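WipB (Legionella pneumophila, PDB 5NNY) is a translocated Ser/Thr phosphatase, here represented by its phosphatase domain, that targets the host lysosomal nutrient-sensing machinery. Local coordinates at residues Y195-P199 against A233-A237; N202-S208 against K299-I305; G211-H216 against Y290-T296; L220-V226 against A242-F247. One frame throughout, in Å; residues are numbered along the deposited sequence. Where two conformers were deposited one is given.

Contact 1. Residues Y195-P199 against A233-A237; sequences YSLDP and AVDLA
This is a helix-on-sheet contact: the first turn of helix 233-253 lies against the C-terminal end of strand 190-198 in the mixed sheet of the phosphatase domain. The strand is extended from Tyr-195 to Asp-198, and Pro-199 follows; residues 233-237 are regular helix, with Ala-237 N bonded to Ala-233 O at 3.0 Å. The two axes approach to 8.8 Å and run nearly antiparallel, 150° between their directions, so that the CA of Tyr-195 lies 7.0 Å from that of Ala-237 and the CA of Pro-199 lies 6.1 Å from that of Val-234. Tyr-195 and Leu-197 point toward the helix. With chi1 in p, the Tyr-195 ring offers a face to Ala-237, whose CB sits 3.7 Å from the ring centroid in a CH-pi contact; its hydroxyl is hydrogen-bonded to Asp-241, one turn further on. Leu-197, in the t/p rotamer, places CD1 3.6 Å from Ala-233 CB and CD2 3.8 Å from Ala-237 CB and 4.0 Å from Val-234 CG2. At the exposed margin Pro-199 CB meets Val-234 CG2 at 3.8 Å. Alanine suits the helix face because its small side chain admits the larger strand residues. No hydrogen bond joins the segments: apolar layering of helix on sheet is characteristic of the layered alpha/beta architecture of calcineurin-like phosphoesterases.

Contact 2. Residues N202-S208 against K299-I305; sequences NEIKVFS and KFKITFI
Seven hydrogen bonds join the segments, six of them backbone rungs of a parallel ladder: Lys-301 N to Asn-202 O (3.2 Å), Ile-204 N to Lys-301 O (3.0 Å), Thr-303 N to Ile-204 O (3.0 Å), Val-206 N to Thr-303 O (2.9 Å), Ile-305 N to Val-206 O (2.9 Å) and Ser-208 N to Ile-305 O (3.2 Å). At the ladder's start Asn-202, chi1 t, gives ND2 to Lys-299 O at 2.9 Å; asparagine tolerates the positive phi of this G1 beta bulge, in which Asn-202 and Glu-203 both face Asp-198. The register pairs Glu-203 with Lys-301 through Phe-207 with Ile-305, axes 4.7 Å apart and 21° askew. Strand 301-306 is outermost at one edge of the domain's mixed sheet, beside 203-208. Ile-204, Val-206, Ile-302 and Phe-304 share one face, partly covered by helix 233-253, where beta-branched Ile and Val suit extended backbone and apolar surroundings; Val-206 CG2 lies 3.7 Å from Ile-302 CD1. On the other, Lys-205 CG rests 3.2 Å from Thr-303 OG1, and Phe-207 CE2 touches Ile-305 CD1 at 3.5 Å.

Contact 3. Residues G211-H216 against Y290-T296; sequences GIGLNH and YGDLIRT
Here the loop that precedes strand 301-306 wraps the N-terminus of helix 214-224, with Gly-213 as its N-cap; no strand pairing is involved, and the CA atoms come closest at Gly-213 and Ile-294 (5.1 Å) and at His-216 and Tyr-290 (6.3 Å). Tyr-290 begins the loop by accepting Asn-215 ND2 on its O at 2.8 Å, while its CB lies over a face of the His-216 ring, 3.9 Å from the centroid. Gly-291, whose positive phi favours glycine, turns the chain; its O takes a hydrogen bond from a water at 2.8 Å, and the same water accepts from Asn-215 ND2 (2.7 Å) and Tyr-290 N (2.9 Å). Leu-293 brings CD1 to 3.6 Å from Gly-213 N. Ile-294 is gripped at both ends of its backbone: its N donates to Asn-215 OD1 (3.0 Å), and its O receives Leu-214 N (2.7 Å), a first-turn amide with no carbonyl of its own helix to meet. The amide of Asn-215, chi1 in p, suits this place because it both donates and accepts. A side chain on Gly-213 would collide with Ile-294 O. Arg-295 sends NE and NH1 to Ile-212 O, both weak bonds of 3.3 Å. Both ring nitrogens of His-216 are used: NE2 is hydrogen-bonded to Arg-288 O, and ND1 accepts the amide of the N-cap residue, Gly-213 N, at 3.0 Å.

Contact 4. Residues L220-V226 against A242-F247; sequences LARKFKV and AINKKF
Phe-224, chi1 in m, lays its ring over the neighbouring helix turn: Ile-243 O sits over one ring face, Ile-243 CG2 lies 4.0 Å from Phe-224 CD2, and Phe-247 CD1 4.1 Å from Phe-224 CZ, which meets the Phe-247 ring at its edge. The axes of helix 220-224 and helix 242-247 are 9.4 Å apart at closest and cross at 40°, their N-to-C directions broadly alike, with the CA atoms of Ala-221 and Ile-243 5.8 Å apart. Ala-221, being small, leaves room for Ile-243 CD1, which lies 3.7 Å from Ala-221 N and 4.0 Å from both Ala-221 CB and Leu-220 CB. The first helix stops in a Schellman motif, Lys-225 taking positive phi while Val-226 N bonds to Ala-221 O (3.0 Å) and Lys-225 N to Arg-222 O (3.2 Å). That reversal aims Val-226 back at the second helix, where its CB lies 4.0 Å from Ala-242 CB and its CG2 4.0 Å from Ile-243 CG1. Lys-246 lays its methylenes along the rim, CB 3.6 Å from Phe-224 CD1 and CG 3.6 Å from Phe-224 O, and its NZ comes to 3.3 Å from Val-226 CG1, a van der Waals contact. Phe-224 and Phe-247 also reach Ile-192 of strand 190-198, so the helices meet above the sheet. With no hydrogen bond between the segments, this buried joint depends on hydrophobic burial and shape fit.

How the contacts relate
All four contacts lie in the C-terminal half of the phosphatase domain. Contacts 1 and 2 have centres 7 Å apart and share the mixed sheet, where strands 190-198 and 203-208 are neighbours; centre to centre, contact 3 lies about 12 Å from contact 2, which it touches, and contact 4 about 16 Å from contacts 1 and 3. Helix 233-253 serves contacts 1 and 4, helix 214-224 contacts 3 and 4. Along the chain contact 4 falls within the span of contact 3, and contact 3 within that of contact 2, whereas contact 1 crosses all three. Leu-236 meets Leu-214, and Phe-304 meets Ile-212 and Arg-295, so sheet edge, two helices and the late loop form one continuous unit.

Contact 1. Residues Y195-P199 against A233-A237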
# COMPACT_ATOMS: atom_id res chain seq x y z
N TYR A 195 7.75 -4.13 -12.38
CA TYR A 195 9.02 -4.07 -13.10
C TYR A 195 9.10 -2.86 -14.01
O TYR A 195 8.09 -2.27 -14.41
CB TYR A 195 9.26 -5.36 -13.91
CG TYR A 195 8.22 -5.57 -14.99
CD1 TYR A 195 8.33 -4.91 -16.21
CD2 TYR A 195 7.14 -6.41 -14.78
CE1 TYR A 195 7.38 -5.07 -17.19
CE2 TYR A 195 6.18 -6.59 -15.75
CZ TYR A 195 6.31 -5.93 -16.95
OH TYR A 195 5.35 -6.10 -17.91
N SER A 196 10.34 -2.50 -14.35
CA SER A 196 10.65 -1.60 -15.45
C SER A 196 11.54 -2.37 -16.41
O SER A 196 12.55 -2.95 -15.99
CB SER A 196 11.36 -0.33 -14.96
OG SER A 196 11.74 0.47 -16.08
N LEU A 197 11.16 -2.42 -17.68
CA LEU A 197 11.80 -3.31 -18.63
C LEU A 197 12.47 -2.52 -19.75
O LEU A 197 11.90 -1.55 -20.26
CB LEU A 197 10.77 -4.29 -19.20
CG LEU A 197 11.15 -5.24 -20.34
CD1 LEU A 197 12.07 -6.36 -19.86
CD2 LEU A 197 9.89 -5.79 -20.97
N ASP A 198 13.68 -2.94 -20.12
CA ASP A 198 14.43 -2.38 -21.24
C ASP A 198 14.65 -3.53 -22.21
O ASP A 198 15.65 -4.26 -22.11
CB ASP A 198 15.75 -1.77 -20.77
CG ASP A 198 16.53 -1.10 -21.88
OD1 ASP A 198 16.23 -1.36 -23.07
OD2 ASP A 198 17.46 -0.32 -21.56
N PRO A 199 13.74 -3.74 -23.16
CA PRO A 199 13.85 -4.92 -24.03
C PRO A 199 15.13 -4.93 -24.87
O PRO A 199 15.70 -6.00 -25.10
CB PRO A 199 12.60 -4.84 -24.91
CG PRO A 199 11.69 -3.87 -24.22
CD PRO A 199 12.56 -2.91 -23.50
N ALA A 233 14.65 -11.11 -20.27
CA ALA A 233 14.00 -10.07 -19.46
C ALA A 233 12.55 -9.86 -19.89
O ALA A 233 11.67 -9.70 -19.04
CB ALA A 233 14.77 -8.75 -19.57
N VAL A 234 12.30 -9.86 -21.21
CA VAL A 234 10.94 -9.76 -21.73
C VAL A 234 10.09 -10.93 -21.25
O VAL A 234 8.92 -10.75 -20.88
CB VAL A 234 10.97 -9.68 -23.28
CG1 VAL A 234 9.65 -10.11 -23.86
CG2 VAL A 234 11.29 -8.25 -23.73
N ASP A 235 10.66 -12.14 -21.24
CA ASP A 235 9.88 -13.29 -20.79
C ASP A 235 9.54 -13.20 -19.31
O ASP A 235 8.43 -13.56 -18.89
CB ASP A 235 10.64 -14.59 -21.08
CG ASP A 235 10.02 -15.38 -22.22
OD1 ASP A 235 9.12 -14.82 -22.90
OD2 ASP A 235 10.41 -16.55 -22.43
N LEU A 236 10.48 -12.73 -18.49
CA LEU A 236 10.21 -12.58 -17.07
C LEU A 236 9.12 -11.55 -16.84
O LEU A 236 8.23 -11.74 -15.99
CB LEU A 236 11.48 -12.19 -16.33
CG LEU A 236 11.39 -12.24 -14.80
CD1 LEU A 236 11.20 -13.67 -14.30
CD2 LEU A 236 12.60 -11.58 -14.14
N ALA A 237 9.16 -10.46 -17.59
CA ALA A 237 8.11 -9.45 -17.52
C ALA A 237 6.76 -10.05 -17.88
O ALA A 237 5.74 -9.73 -17.26
CB ALA A 237 8.45 -8.28 -18.44

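Contact 2. Residues N202-S208 against K299-I305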
# COMPACT_ATOMS: atom_id res chain seq x y z
N ASN A 202 17.94 -6.23 -22.86
CA ASN A 202 17.68 -7.49 -22.16
C ASN A 202 17.94 -7.30 -20.67
O ASN A 202 18.65 -8.07 -20.03
CB ASN A 202 18.53 -8.62 -22.75
CG ASN A 202 18.17 -9.98 -22.20
OD1 ASN A 202 17.02 -10.24 -21.83
ND2 ASN A 202 19.16 -10.87 -22.13
N GLU A 203 17.37 -6.24 -20.11
CA GLU A 203 17.54 -5.88 -18.71
C GLU A 203 16.18 -5.58 -18.09
O GLU A 203 15.30 -5.03 -18.75
CB GLU A 203 18.49 -4.68 -18.57
CG GLU A 203 18.81 -4.26 -17.15
CD GLU A 203 17.84 -3.20 -16.60
OE1 GLU A 203 16.98 -2.69 -17.36
OE2 GLU A 203 17.95 -2.88 -15.39
N ILE A 204 16.02 -5.95 -16.82
CA ILE A 204 14.76 -5.70 -16.12
C ILE A 204 15.06 -5.29 -14.68
O ILE A 204 15.99 -5.81 -14.06
CB ILE A 204 13.83 -6.92 -16.20
CG1 ILE A 204 12.43 -6.59 -15.65
CG2 ILE A 204 14.46 -8.14 -15.49
CD1 ILE A 204 11.47 -7.77 -15.74
N LYS A 205 14.31 -4.30 -14.19
CA LYS A 205 14.34 -3.91 -12.79
C LYS A 205 13.04 -4.41 -12.17
O LYS A 205 11.96 -4.06 -12.65
CB LYS A 205 14.43 -2.39 -12.62
CG LYS A 205 15.61 -1.73 -13.29
CD LYS A 205 15.64 -0.24 -12.96
CE LYS A 205 16.31 0.56 -14.08
NZ LYS A 205 16.64 1.95 -13.67
N VAL A 206 13.14 -5.23 -11.13
CA VAL A 206 11.97 -5.80 -10.45
C VAL A 206 11.77 -5.04 -9.15
O VAL A 206 12.71 -4.86 -8.37
CB VAL A 206 12.14 -7.32 -10.20
CG1 VAL A 206 11.07 -7.84 -9.23
CG2 VAL A 206 12.03 -8.06 -11.54
N PHE A 207 10.53 -4.59 -8.91
CA PHE A 207 10.16 -3.84 -7.72
C PHE A 207 9.29 -4.70 -6.82
O PHE A 207 8.40 -5.41 -7.29
CB PHE A 207 9.40 -2.55 -8.05
CG PHE A 207 10.20 -1.54 -8.86
CD1 PHE A 207 10.22 -1.60 -10.24
CD2 PHE A 207 10.92 -0.55 -8.22
CE1 PHE A 207 10.95 -0.67 -10.98
CE2 PHE A 207 11.65 0.38 -8.95
CZ PHE A 207 11.67 0.32 -10.33
N SER A 208 9.56 -4.62 -5.52
CA SER A 208 8.77 -5.35 -4.54
C SER A 208 8.88 -4.57 -3.25
O SER A 208 9.76 -3.72 -3.10
CB SER A 208 9.25 -6.79 -4.36
OG SER A 208 10.60 -6.82 -3.91
N LYS A 299 20.50 -15.55 -18.40
CA LYS A 299 19.74 -15.23 -19.60
C LYS A 299 19.33 -13.76 -19.70
O LYS A 299 18.77 -13.37 -20.72
CB LYS A 299 18.49 -16.12 -19.66
CG LYS A 299 18.78 -17.54 -19.19
CD LYS A 299 17.56 -18.43 -19.27
CE LYS A 299 17.75 -19.71 -18.45
NZ LYS A 299 16.60 -20.65 -18.59
N PHE A 300 19.60 -12.94 -18.69
CA PHE A 300 19.30 -11.52 -18.74
C PHE A 300 19.94 -10.85 -17.54
O PHE A 300 20.40 -11.52 -16.61
CB PHE A 300 17.78 -11.26 -18.75
CG PHE A 300 17.06 -11.93 -17.62
CD1 PHE A 300 16.91 -11.29 -16.40
CD2 PHE A 300 16.56 -13.22 -17.76
CE1 PHE A 300 16.30 -11.93 -15.35
CE2 PHE A 300 15.92 -13.85 -16.72
CZ PHE A 300 15.79 -13.20 -15.50
N LYS A 301 19.98 -9.52 -17.57
CA LYS A 301 20.40 -8.71 -16.43
C LYS A 301 19.18 -8.31 -15.62
O LYS A 301 18.14 -7.99 -16.18
CB LYS A 301 21.14 -7.46 -16.90
CG LYS A 301 22.44 -7.76 -17.61
CD LYS A 301 23.04 -6.54 -18.27
CE LYS A 301 24.30 -6.94 -19.02
NZ LYS A 301 24.81 -5.88 -19.93
N ILE A 302 19.32 -8.32 -14.30
CA ILE A 302 18.22 -7.95 -13.41
C ILE A 302 18.79 -7.16 -12.24
O ILE A 302 19.87 -7.46 -11.73
CB ILE A 302 17.44 -9.20 -12.93
CG1 ILE A 302 16.27 -8.81 -12.00
CG2 ILE A 302 18.34 -10.18 -12.24
CD1 ILE A 302 15.22 -9.88 -11.92
N THR A 303 18.07 -6.10 -11.85
CA THR A 303 18.31 -5.44 -10.58
C THR A 303 17.03 -5.52 -9.77
O THR A 303 15.94 -5.38 -10.32
CB THR A 303 18.74 -3.97 -10.77
OG1 THR A 303 17.73 -3.29 -11.53
CG2 THR A 303 20.04 -3.87 -11.55
N PHE A 304 17.15 -5.79 -8.47
CA PHE A 304 16.01 -5.80 -7.57
C PHE A 304 16.01 -4.50 -6.77
O PHE A 304 17.05 -4.07 -6.27
CB PHE A 304 16.06 -7.00 -6.62
CG PHE A 304 15.86 -8.32 -7.31
CD1 PHE A 304 14.59 -8.83 -7.50
CD2 PHE A 304 16.95 -9.05 -7.78
CE1 PHE A 304 14.40 -10.05 -8.13
CE2 PHE A 304 16.77 -10.26 -8.41
CZ PHE A 304 15.50 -10.77 -8.57
N ILE A 305 14.83 -3.89 -6.64
CA ILE A 305 14.62 -2.64 -5.91
C ILE A 305 13.50 -2.87 -4.92
O ILE A 305 12.38 -3.22 -5.31
CB ILE A 305 14.25 -1.48 -6.85
CG1 ILE A 305 15.42 -1.13 -7.78
CG2 ILE A 305 13.77 -0.28 -6.05
CD1 ILE A 305 15.07 -0.05 -8.80

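Contact 3. Residues G211-H216 against Y290-T296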
# COMPACT_ATOMS: atom_id res chain seq x y z
N GLY A 211 12.74 -7.67 0.19
CA GLY A 211 13.76 -8.34 -0.61
C GLY A 211 13.33 -9.73 -1.05
O GLY A 211 13.01 -10.59 -0.22
N ILE A 212 13.34 -9.97 -2.36
CA ILE A 212 13.00 -11.26 -2.94
C ILE A 212 14.05 -11.61 -3.99
O ILE A 212 14.96 -10.83 -4.29
CB ILE A 212 11.61 -11.25 -3.59
CG1 ILE A 212 11.60 -10.21 -4.72
CG2 ILE A 212 10.53 -10.96 -2.53
CD1 ILE A 212 10.43 -10.34 -5.68
N GLY A 213 13.88 -12.79 -4.59
CA GLY A 213 14.72 -13.20 -5.69
C GLY A 213 13.87 -13.80 -6.78
O GLY A 213 12.64 -13.80 -6.68
N LEU A 214 14.51 -14.32 -7.83
CA LEU A 214 13.79 -15.07 -8.85
C LEU A 214 13.06 -16.28 -8.27
O LEU A 214 12.05 -16.72 -8.84
CB LEU A 214 14.75 -15.53 -9.95
CG LEU A 214 15.46 -14.44 -10.75
CD1 LEU A 214 16.51 -15.06 -11.69
CD2 LEU A 214 14.46 -13.64 -11.56
N ASN A 215 13.55 -16.84 -7.16
CA ASN A 215 12.88 -17.99 -6.57
C ASN A 215 11.48 -17.63 -6.08
O ASN A 215 10.56 -18.44 -6.19
CB ASN A 215 13.72 -18.56 -5.42
CG ASN A 215 14.22 -17.48 -4.47
OD1 ASN A 215 14.82 -16.49 -4.89
ND2 ASN A 215 13.96 -17.67 -3.16
N HIS A 216 11.31 -16.42 -5.54
CA HIS A 216 9.98 -15.98 -5.12
C HIS A 216 9.04 -15.85 -6.32
O HIS A 216 7.86 -16.22 -6.24
CB HIS A 216 10.05 -14.63 -4.39
CG HIS A 216 10.72 -14.70 -3.06
ND1 HIS A 216 12.08 -14.58 -2.90
CD2 HIS A 216 10.21 -14.88 -1.81
CE1 HIS A 216 12.38 -14.68 -1.61
NE2 HIS A 216 11.26 -14.86 -0.93
N TYR A 290 12.62 -18.30 0.75
CA TYR A 290 11.74 -19.18 0.01
C TYR A 290 12.63 -20.10 -0.83
O TYR A 290 12.80 -19.92 -2.03
CB TYR A 290 10.73 -18.38 -0.86
CG TYR A 290 9.76 -19.26 -1.59
CD1 TYR A 290 8.69 -19.84 -0.92
CD2 TYR A 290 9.92 -19.55 -2.94
CE1 TYR A 290 7.82 -20.68 -1.57
CE2 TYR A 290 9.05 -20.38 -3.59
CZ TYR A 290 7.99 -20.94 -2.91
OH TYR A 290 7.12 -21.76 -3.56
N GLY A 291 13.23 -21.09 -0.17
CA GLY A 291 14.30 -21.82 -0.81
C GLY A 291 15.52 -20.94 -1.01
O GLY A 291 15.65 -19.85 -0.44
N ASP A 292 16.44 -21.43 -1.84
CA ASP A 292 17.68 -20.71 -2.10
C ASP A 292 17.40 -19.40 -2.82
O ASP A 292 16.72 -19.37 -3.85
CB ASP A 292 18.64 -21.57 -2.92
CG ASP A 292 19.23 -22.72 -2.12
OD1 ASP A 292 19.29 -22.63 -0.88
OD2 ASP A 292 19.63 -23.73 -2.75
N LEU A 293 17.95 -18.31 -2.30
CA LEU A 293 17.76 -16.99 -2.89
C LEU A 293 18.52 -16.93 -4.21
O LEU A 293 19.74 -17.14 -4.22
CB LEU A 293 18.24 -15.90 -1.94
CG LEU A 293 18.06 -14.44 -2.37
CD1 LEU A 293 16.56 -14.13 -2.51
CD2 LEU A 293 18.69 -13.49 -1.37
N ILE A 294 17.81 -16.65 -5.30
CA ILE A 294 18.39 -16.56 -6.64
C ILE A 294 18.25 -15.12 -7.09
O ILE A 294 17.13 -14.61 -7.21
CB ILE A 294 17.71 -17.50 -7.64
CG1 ILE A 294 17.79 -18.96 -7.15
CG2 ILE A 294 18.35 -17.31 -9.02
CD1 ILE A 294 19.18 -19.49 -6.97
N ARG A 295 19.38 -14.46 -7.37
CA ARG A 295 19.36 -13.07 -7.78
C ARG A 295 20.07 -12.80 -9.10
O ARG A 295 20.11 -11.65 -9.54
CB ARG A 295 19.95 -12.17 -6.68
CG ARG A 295 18.93 -11.88 -5.57
CD ARG A 295 19.33 -10.69 -4.72
NE ARG A 295 18.16 -10.04 -4.14
CZ ARG A 295 17.95 -8.73 -4.17
NH1 ARG A 295 16.85 -8.22 -3.62
NH2 ARG A 295 18.84 -7.92 -4.72
N THR A 296 20.62 -13.83 -9.74
CA THR A 296 21.28 -13.69 -11.03
C THR A 296 20.72 -14.74 -11.97
O THR A 296 20.45 -15.87 -11.56
CB THR A 296 22.80 -13.88 -10.89
OG1 THR A 296 23.29 -12.98 -9.88
CG2 THR A 296 23.50 -13.58 -12.20
O HOH W 1 14.90 -17.15 -0.68

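Contact 4. Residues L220-V226 against A242-F247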
# COMPACT_ATOMS: atom_id res chain seq x y z
N LEU A 220 5.56 -17.70 -6.93
CA LEU A 220 4.30 -16.99 -7.18
C LEU A 220 3.62 -17.52 -8.44
O LEU A 220 2.41 -17.74 -8.46
CB LEU A 220 4.56 -15.48 -7.29
CG LEU A 220 4.98 -14.76 -6.00
CD1 LEU A 220 5.61 -13.41 -6.27
CD2 LEU A 220 3.75 -14.58 -5.08
N ALA A 221 4.39 -17.72 -9.51
CA ALA A 221 3.79 -18.28 -10.72
C ALA A 221 3.14 -19.63 -10.42
O ALA A 221 2.03 -19.91 -10.88
CB ALA A 221 4.84 -18.42 -11.81
N ARG A 222 3.80 -20.47 -9.62
CA ARG A 222 3.23 -21.75 -9.21
C ARG A 222 1.96 -21.56 -8.38
O ARG A 222 0.95 -22.23 -8.60
CB ARG A 222 4.26 -22.57 -8.44
CG ARG A 222 3.70 -23.87 -7.89
CD ARG A 222 4.75 -24.74 -7.22
NE ARG A 222 5.44 -25.62 -8.16
CZ ARG A 222 6.75 -25.62 -8.35
NH1 ARG A 222 7.29 -26.46 -9.23
NH2 ARG A 222 7.53 -24.80 -7.66
N LYS A 223 2.01 -20.65 -7.40
CA LYS A 223 0.85 -20.40 -6.54
C LYS A 223 -0.37 -19.97 -7.35
O LYS A 223 -1.49 -20.42 -7.08
CB LYS A 223 1.20 -19.35 -5.49
CG LYS A 223 0.03 -18.85 -4.64
CD LYS A 223 -0.15 -19.69 -3.42
CE LYS A 223 -1.00 -18.99 -2.36
NZ LYS A 223 -1.18 -19.90 -1.20
N PHE A 224 -0.17 -19.11 -8.35
CA PHE A 224 -1.26 -18.59 -9.17
C PHE A 224 -1.52 -19.42 -10.43
O PHE A 224 -2.40 -19.05 -11.21
CB PHE A 224 -0.98 -17.14 -9.54
CG PHE A 224 -1.13 -16.21 -8.38
CD1 PHE A 224 -2.39 -15.92 -7.88
CD2 PHE A 224 -0.02 -15.65 -7.78
CE1 PHE A 224 -2.54 -15.07 -6.79
CE2 PHE A 224 -0.15 -14.81 -6.68
CZ PHE A 224 -1.42 -14.51 -6.20
N LYS A 225 -0.78 -20.52 -10.61
CA LYS A 225 -1.04 -21.48 -11.69
C LYS A 225 -0.85 -20.85 -13.07
O LYS A 225 -1.69 -20.97 -13.96
CB LYS A 225 -2.43 -22.11 -11.56
CG LYS A 225 -2.65 -22.86 -10.24
CD LYS A 225 -4.06 -23.44 -10.11
CE LYS A 225 -4.26 -24.65 -11.02
NZ LYS A 225 -5.61 -25.25 -10.86
N VAL A 226 0.27 -20.16 -13.24
CA VAL A 226 0.63 -19.56 -14.52
C VAL A 226 2.02 -20.05 -14.87
O VAL A 226 2.81 -20.40 -13.98
CB VAL A 226 0.55 -18.02 -14.48
CG1 VAL A 226 -0.89 -17.56 -14.31
CG2 VAL A 226 1.44 -17.46 -13.37
N ALA A 242 1.48 -12.08 -15.84
CA ALA A 242 0.55 -13.17 -15.58
C ALA A 242 0.27 -13.33 -14.09
O ALA A 242 -0.88 -13.55 -13.68
CB ALA A 242 1.09 -14.47 -16.17
N ILE A 243 1.31 -13.22 -13.27
CA ILE A 243 1.13 -13.28 -11.83
C ILE A 243 0.20 -12.16 -11.36
O ILE A 243 -0.72 -12.39 -10.59
CB ILE A 243 2.49 -13.23 -11.11
CG1 ILE A 243 3.23 -14.54 -11.34
CG2 ILE A 243 2.30 -13.00 -9.60
CD1 ILE A 243 4.74 -14.44 -11.18
N ASN A 244 0.43 -10.93 -11.85
CA ASN A 244 -0.39 -9.82 -11.38
C ASN A 244 -1.82 -9.91 -11.91
O ASN A 244 -2.74 -9.44 -11.25
CB ASN A 244 0.25 -8.48 -11.76
CG ASN A 244 1.42 -8.12 -10.86
OD1 ASN A 244 1.39 -8.35 -9.65
ND2 ASN A 244 2.46 -7.54 -11.44
N LYS A 245 -2.01 -10.53 -13.08
CA LYS A 245 -3.37 -10.69 -13.59
C LYS A 245 -4.18 -11.63 -12.72
O LYS A 245 -5.34 -11.35 -12.40
CB LYS A 245 -3.37 -11.22 -15.03
CG LYS A 245 -4.77 -11.40 -15.62
CD LYS A 245 -4.72 -12.02 -17.02
CE LYS A 245 -6.07 -11.96 -17.73
NZ LYS A 245 -6.05 -12.64 -19.06
N LYS A 246 -3.58 -12.76 -12.34
CA LYS A 246 -4.23 -13.66 -11.40
C LYS A 246 -4.47 -12.97 -10.06
O LYS A 246 -5.52 -13.17 -9.43
CB LYS A 246 -3.39 -14.93 -11.21
CG LYS A 246 -3.33 -15.81 -12.46
CD LYS A 246 -4.73 -16.31 -12.81
CE LYS A 246 -4.72 -17.37 -13.88
NZ LYS A 246 -4.03 -16.90 -15.10
N PHE A 247 -3.52 -12.15 -9.61
CA PHE A 247 -3.70 -11.45 -8.34
C PHE A 247 -4.87 -10.49 -8.41
O PHE A 247 -5.69 -10.41 -7.48
CB PHE A 247 -2.41 -10.70 -7.95
CG PHE A 247 -2.54 -9.93 -6.66
CD1 PHE A 247 -2.46 -10.58 -5.44
CD2 PHE A 247 -2.76 -8.57 -6.67
CE1 PHE A 247 -2.59 -9.87 -4.25
CE2 PHE A 247 -2.90 -7.86 -5.49
CZ PHE A 247 -2.81 -8.52 -4.28